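One contact in two related proteins. Structure 1 is maltose-binding protein MalE1 from Thermotoga maritima, which binds maltotetraose and probably serves as the maltodextrin-binding component of a sugar transport system: PDB 6DTU (chain A, 1.50 Å), residues Glu109-Ile114 and Met225-Pro230. Structure 2 is maltose/maltodextrin-binding protein from Thermus thermophilus: PDB 2GH9 (chain B, 1.95 Å), residues Glu113-Ile118 and Met229-Pro234. Both blocks share one frame: the second was fitted to the first on N, CA, C and O of the twelve residues, RMSD 0.30 Å. Numbering follows each deposited sequence.

Structure 1 (6DTU); sequences EAIALI and MIINGP. With GLC (alpha-D-glucopyranose), chain C.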
loop_
_atom_site.group_PDB
_atom_site.type_symbol
_atom_site.label_atom_id
_atom_site.label_comp_id
_atom_site.label_asym_id
_atom_site.label_seq_id
_atom_site.Cartn_x
_atom_site.Cartn_y
_atom_site.Cartn_z
ATOM N N GLU A 109 -5.469 -1.030 -4.441
ATOM C CA GLU A 109 -5.213 -2.091 -3.477
ATOM C C GLU A 109 -5.712 -1.657 -2.108
ATOM O O GLU A 109 -5.892 -0.464 -1.837
ATOM C CB GLU A 109 -3.712 -2.390 -3.382
ATOM C CG GLU A 109 -2.928 -1.177 -2.868
ATOM C CD GLU A 109 -1.445 -1.263 -3.110
ATOM O OE1 GLU A 109 -1.001 -2.160 -3.849
ATOM O OE2 GLU A 109 -0.724 -0.424 -2.540
ATOM N N ALA A 110 -5.916 -2.647 -1.237
ATOM C CA ALA A 110 -6.140 -2.421 0.184
ATOM C C ALA A 110 -5.789 -3.710 0.900
ATOM O O ALA A 110 -5.942 -4.801 0.341
ATOM C CB ALA A 110 -7.607 -2.088 0.472
ATOM N N ILE A 111 -5.310 -3.573 2.141
ATOM C CA ILE A 111 -5.035 -4.772 2.930
ATOM C C ILE A 111 -6.346 -5.448 3.323
ATOM O O ILE A 111 -7.420 -4.842 3.311
ATOM C CB ILE A 111 -4.128 -4.514 4.149
ATOM C CG1 ILE A 111 -4.748 -3.540 5.147
ATOM C CG2 ILE A 111 -2.781 -3.938 3.684
ATOM C CD1 ILE A 111 -3.768 -3.118 6.272
ATOM N N ALA A 112 -6.250 -6.741 3.628
ATOM C CA ALA A 112 -7.389 -7.592 3.932
ATOM C C ALA A 112 -6.903 -8.738 4.805
ATOM O O ALA A 112 -5.705 -8.872 5.089
ATOM C CB ALA A 112 -8.040 -8.139 2.651
ATOM N N LEU A 113 -7.834 -9.563 5.267
ATOM C CA LEU A 113 -7.441 -10.781 5.958
ATOM C C LEU A 113 -7.053 -11.814 4.913
ATOM O O LEU A 113 -7.850 -12.155 4.034
ATOM C CB LEU A 113 -8.574 -11.318 6.820
ATOM C CG LEU A 113 -8.282 -12.549 7.660
ATOM C CD1 LEU A 113 -7.427 -12.174 8.846
ATOM C CD2 LEU A 113 -9.625 -13.121 8.115
ATOM N N ILE A 114 -5.806 -12.268 4.969
ATOM C CA ILE A 114 -5.327 -13.376 4.159
ATOM C C ILE A 114 -5.140 -14.545 5.108
ATOM O O ILE A 114 -4.503 -14.403 6.155
ATOM C CB ILE A 114 -4.002 -13.034 3.462
ATOM C CG1 ILE A 114 -4.174 -11.780 2.615
ATOM C CG2 ILE A 114 -3.552 -14.212 2.577
ATOM C CD1 ILE A 114 -2.878 -11.310 2.043
ATOM N N MET A 225 -3.325 -16.653 9.890
ATOM C CA MET A 225 -4.045 -15.468 9.447
ATOM C C MET A 225 -3.134 -14.260 9.526
ATOM O O MET A 225 -2.436 -14.070 10.529
ATOM C CB MET A 225 -5.226 -15.180 10.374
ATOM C CG MET A 225 -6.296 -16.259 10.322
ATOM S SD MET A 225 -7.646 -16.007 11.504
ATOM C CE MET A 225 -6.822 -16.180 13.088
ATOM N N ILE A 226 -3.203 -13.408 8.501
ATOM C CA ILE A 226 -2.489 -12.141 8.499
ATOM C C ILE A 226 -3.378 -11.034 7.951
ATOM O O ILE A 226 -4.428 -11.278 7.352
ATOM C CB ILE A 226 -1.171 -12.196 7.703
ATOM C CG1 ILE A 226 -1.456 -12.468 6.224
ATOM C CG2 ILE A 226 -0.227 -13.235 8.315
ATOM C CD1 ILE A 226 -0.191 -12.458 5.381
ATOM N N ILE A 227 -2.953 -9.798 8.183
ATOM C CA ILE A 227 -3.541 -8.644 7.511
ATOM C C ILE A 227 -2.485 -8.052 6.593
ATOM O O ILE A 227 -1.501 -7.465 7.053
ATOM C CB ILE A 227 -4.101 -7.606 8.489
ATOM C CG1 ILE A 227 -5.284 -8.213 9.245
ATOM C CG2 ILE A 227 -4.590 -6.398 7.702
ATOM C CD1 ILE A 227 -5.890 -7.285 10.301
ATOM N N ASN A 228 -2.692 -8.212 5.286
ATOM C CA ASN A 228 -1.707 -7.817 4.288
ATOM C C ASN A 228 -2.436 -7.584 2.970
ATOM O O ASN A 228 -3.630 -7.852 2.846
ATOM C CB ASN A 228 -0.641 -8.904 4.129
ATOM C CG ASN A 228 0.653 -8.384 3.530
ATOM O OD1 ASN A 228 0.796 -7.202 3.227
ATOM N ND2 ASN A 228 1.615 -9.276 3.373
ATOM N N GLY A 229 -1.693 -7.093 1.977
ATOM C CA GLY A 229 -2.276 -6.665 0.729
ATOM C C GLY A 229 -2.035 -7.599 -0.436
ATOM O O GLY A 229 -1.312 -8.593 -0.348
ATOM N N PRO A 230 -2.613 -7.252 -1.586
ATOM C CA PRO A 230 -2.580 -8.161 -2.738
ATOM C C PRO A 230 -1.202 -8.313 -3.358
ATOM O O PRO A 230 -0.978 -9.266 -4.110
ATOM C CB PRO A 230 -3.603 -7.536 -3.705
ATOM C CG PRO A 230 -3.570 -6.054 -3.351
ATOM C CD PRO A 230 -3.368 -6.019 -1.848
HETATM C C1 GLC C . 2.504 -1.671 0.705
HETATM C C2 GLC C . 1.614 -0.604 0.180
HETATM C C3 GLC C . 2.188 0.720 0.404
HETATM C C4 GLC C . 2.450 0.966 1.876
HETATM C C5 GLC C . 3.347 -0.149 2.494
HETATM C C6 GLC C . 3.402 -0.088 3.925
HETATM O O2 GLC C . 1.523 -0.797 -1.262
HETATM O O3 GLC C . 1.241 1.771 -0.019
HETATM O O4 GLC C . 3.193 2.223 2.047
HETATM O O5 GLC C . 2.679 -1.474 2.146
HETATM O O6 GLC C . 4.464 -0.917 4.370
#
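The pyrrolidine ring of Pro230 meets Glu109 with its CG, 3.7 Å from Glu109 CB. From CB the side chain runs away from the proline ring, and OE2 accepts a hydrogen bond from GLC O2 at 2.6 Å. Gln264 also binds OE2, and Arg301 forms a salt bridge with OE1, holding both oxygens. The amide of Asn228 is held at ND2 by Tyr236 and Tyr211, while OD1 takes a weak bond from Gly229 N. Strands 112-116 and 223-228 are the antiparallel central pair of a four-stranded sheet. Glu109, just before strand 112-116, places its carboxylate at the sugar. The backbones of Ala112 and Asn228 exchange two N-H…O hydrogen bonds; so do those of Ile114 and Ile226. Next to the face that carries Leu113 and Ile227, Ile111 CD1 crosses to Ile227 CG2 at 3.7 Å. Ile227 CG2, anti to its own backbone N, lies 3.8 Å from Ala112 O. On the other face, Ile226 CG1 packs 3.8 Å from Ile114 CB. CB of Ala110 points away from segment 225-230.

Comparison
Ser114(B) takes the place of Ala110(A), with CB in the same place; its OG bonds Val115(B) O at 2.9 Å, for which Ala110(A) has no polar atom.

Ile111(A) corresponds to Val115(B). CG1 of Ile111(A) and CG2 of Val115(B) lie 0.7 Å apart after superposition. CG2 of Ile111(A) and CG1 of Val115(B) are 0.8 Å apart. CD1 of Ile111(A) has no counterpart; Val115(B) is the shorter side chain. The touch with Ile227(A) or Leu231(B) is kept.

Ile227(A) corresponds to Leu231(B). CG2 of Ile227(A) and CG of Leu231(B) lie 0.7 Å apart after superposition. CG1 and CD1 of Ile227(A) have no counterpart, nor has CD2 of Leu231(B). The apolar bulk is thus redistributed about a shared position.

Ile226(A) and Ile230(B) are modelled with different chi1, 64° against -164°. Their CD1 atoms stand 2.2 Å apart after superposition. The places of CG2 and CD1 of Ile226(A) are left in Ile230(B), while CG2 of Ile230(B) lies near that of CG1. Ile226(A) CD1 still touches Asn228(A) CB, as Ile230(B) CD1 touches Asn232(B) CB.

The CA atoms coincide within the error. Glu109(A), Leu113(A), Asn228(A) and their counterparts keep their places. The backbone bonds of Ala112(A) with Asn228(A) recur between Ala116(B) and Asn232(B), and those of Ile114(A) with Ile226(A) between Ile118(B) and Ile230(B). A glucose unit is bound here in both.

Structure 2 (2GH9); sequences ESVALI and MILNGP. With GLC (alpha-D-glucopyranose), chain D.
Pro234 presents CG of its pyrrolidine ring to Glu113, 3.5 Å from Glu113 CB. From CB the side chain runs away from the proline ring, and OE2 accepts a hydrogen bond from GLC O2 at 2.7 Å. Gln269 binds OE2 as well, and Arg305 makes a salt bridge with OE1, holding both oxygens. Tyr215 and Tyr240 hold the amide of Asn232 at ND2, while OD1 takes a weak bond from Gly233 N. The backbones of Ala116 and Asn232 exchange two N-H…O hydrogen bonds, as do those of Ile118 and Ile230. Next to the face that carries Leu117 and Leu231, Val115 CG2 crosses to Leu231 CD1 at 4.0 Å. With Leu231 CG anti to the backbone N (chi1 -177°), CD1 comes over the Ala116 carbonyl, 3.5 Å from Ala116 O. On the other face, Ile230 CG2 packs 3.8 Å from Ile118 CB. CB of Ser114 points away from segment 229-234, and its OG donates to Val115 O at 2.9 Å from above the carbonyl plane.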
loop_
_atom_site.group_PDB
_atom_site.type_symbol
_atom_site.label_atom_id
_atom_site.label_comp_id
_atom_site.label_asym_id
_atom_site.label_seq_id
_atom_site.Cartn_x
_atom_site.Cartn_y
_atom_site.Cartn_z
ATOM N N GLU B 113 -5.505 -1.558 -4.547
ATOM C CA GLU B 113 -5.097 -2.472 -3.504
ATOM C C GLU B 113 -5.623 -2.006 -2.164
ATOM O O GLU B 113 -5.907 -0.840 -1.967
ATOM C CB GLU B 113 -3.578 -2.512 -3.434
ATOM C CG GLU B 113 -2.948 -1.141 -3.140
ATOM C CD GLU B 113 -1.463 -1.112 -3.349
ATOM O OE1 GLU B 113 -0.969 -2.058 -3.966
ATOM O OE2 GLU B 113 -0.779 -0.159 -2.875
ATOM N N SER B 114 -5.697 -2.943 -1.230
ATOM C CA SER B 114 -5.976 -2.625 0.162
ATOM C C SER B 114 -5.487 -3.789 0.983
ATOM O O SER B 114 -5.294 -4.886 0.458
ATOM C CB SER B 114 -7.489 -2.416 0.386
ATOM O OG SER B 114 -8.165 -3.651 0.548
ATOM N N VAL B 115 -5.300 -3.577 2.280
ATOM C CA VAL B 115 -5.134 -4.713 3.170
ATOM C C VAL B 115 -6.459 -5.439 3.368
ATOM O O VAL B 115 -7.555 -4.911 3.126
ATOM C CB VAL B 115 -4.498 -4.329 4.565
ATOM C CG1 VAL B 115 -3.089 -3.781 4.352
ATOM C CG2 VAL B 115 -5.404 -3.358 5.366
ATOM N N ALA B 116 -6.325 -6.692 3.781
ATOM C CA ALA B 116 -7.448 -7.567 4.067
ATOM C C ALA B 116 -6.961 -8.736 4.945
ATOM O O ALA B 116 -5.759 -8.946 5.130
ATOM C CB ALA B 116 -8.042 -8.120 2.787
ATOM N N LEU B 117 -7.922 -9.494 5.448
ATOM C CA LEU B 117 -7.652 -10.712 6.165
ATOM C C LEU B 117 -7.358 -11.791 5.122
ATOM O O LEU B 117 -8.253 -12.242 4.399
ATOM C CB LEU B 117 -8.842 -11.100 7.053
ATOM C CG LEU B 117 -8.640 -12.430 7.792
ATOM C CD1 LEU B 117 -7.534 -12.255 8.822
ATOM C CD2 LEU B 117 -9.929 -12.903 8.413
ATOM N N ILE B 118 -6.082 -12.163 5.038
ATOM C CA ILE B 118 -5.640 -13.223 4.162
ATOM C C ILE B 118 -5.365 -14.439 5.060
ATOM O O ILE B 118 -4.553 -14.384 5.984
ATOM C CB ILE B 118 -4.416 -12.827 3.344
ATOM C CG1 ILE B 118 -4.628 -11.447 2.697
ATOM C CG2 ILE B 118 -4.115 -13.899 2.257
ATOM C CD1 ILE B 118 -3.364 -10.896 1.949
ATOM N N MET B 229 -3.357 -16.598 9.807
ATOM C CA MET B 229 -3.993 -15.377 9.312
ATOM C C MET B 229 -3.016 -14.201 9.332
ATOM O O MET B 229 -2.238 -14.029 10.270
ATOM C CB MET B 229 -5.239 -15.052 10.154
ATOM C CG MET B 229 -6.389 -16.003 9.912
ATOM S SD MET B 229 -7.838 -15.923 10.991
ATOM C CE MET B 229 -7.178 -16.609 12.523
ATOM N N ILE B 230 -3.058 -13.394 8.274
ATOM C CA ILE B 230 -2.300 -12.156 8.210
ATOM C C ILE B 230 -3.212 -11.015 7.736
ATOM O O ILE B 230 -4.139 -11.229 6.991
ATOM C CB ILE B 230 -1.073 -12.306 7.258
ATOM C CG1 ILE B 230 -0.058 -11.183 7.472
ATOM C CG2 ILE B 230 -1.530 -12.434 5.790
ATOM C CD1 ILE B 230 1.224 -11.309 6.586
ATOM N N LEU B 231 -2.932 -9.816 8.196
ATOM C CA LEU B 231 -3.512 -8.610 7.650
ATOM C C LEU B 231 -2.460 -8.083 6.664
ATOM O O LEU B 231 -1.399 -7.599 7.068
ATOM C CB LEU B 231 -3.800 -7.600 8.758
ATOM C CG LEU B 231 -4.485 -6.297 8.346
ATOM C CD1 LEU B 231 -5.878 -6.511 7.703
ATOM C CD2 LEU B 231 -4.582 -5.343 9.524
ATOM N N ASN B 232 -2.746 -8.227 5.371
ATOM C CA ASN B 232 -1.839 -7.780 4.309
ATOM C C ASN B 232 -2.626 -7.548 3.000
ATOM O O ASN B 232 -3.799 -7.875 2.910
ATOM C CB ASN B 232 -0.739 -8.830 4.102
ATOM C CG ASN B 232 0.539 -8.245 3.524
ATOM O OD1 ASN B 232 0.658 -7.028 3.320
ATOM N ND2 ASN B 232 1.531 -9.112 3.299
ATOM N N GLY B 233 -1.950 -6.996 1.999
ATOM C CA GLY B 233 -2.563 -6.643 0.746
ATOM C C GLY B 233 -2.060 -7.432 -0.447
ATOM O O GLY B 233 -1.145 -8.266 -0.327
ATOM N N PRO B 234 -2.648 -7.151 -1.616
ATOM C CA PRO B 234 -2.449 -7.989 -2.802
ATOM C C PRO B 234 -1.017 -7.965 -3.366
ATOM O O PRO B 234 -0.649 -8.855 -4.123
ATOM C CB PRO B 234 -3.474 -7.426 -3.804
ATOM C CG PRO B 234 -3.734 -6.055 -3.354
ATOM C CD PRO B 234 -3.591 -6.052 -1.876
HETATM C C1 GLC D . 2.151 -1.349 0.878
HETATM C C2 GLC D . 1.240 -0.394 0.130
HETATM C C3 GLC D . 1.667 1.061 0.429
HETATM C C4 GLC D . 1.781 1.354 1.916
HETATM C C5 GLC D . 2.639 0.291 2.599
HETATM C C6 GLC D . 2.631 0.476 4.121
HETATM O O2 GLC D . 1.345 -0.628 -1.277
HETATM O O3 GLC D . 0.771 1.964 -0.180
HETATM O O4 GLC D . 2.355 2.661 2.115
HETATM O O5 GLC D . 2.158 -1.034 2.277
HETATM O O6 GLC D . 3.820 -0.032 4.732
#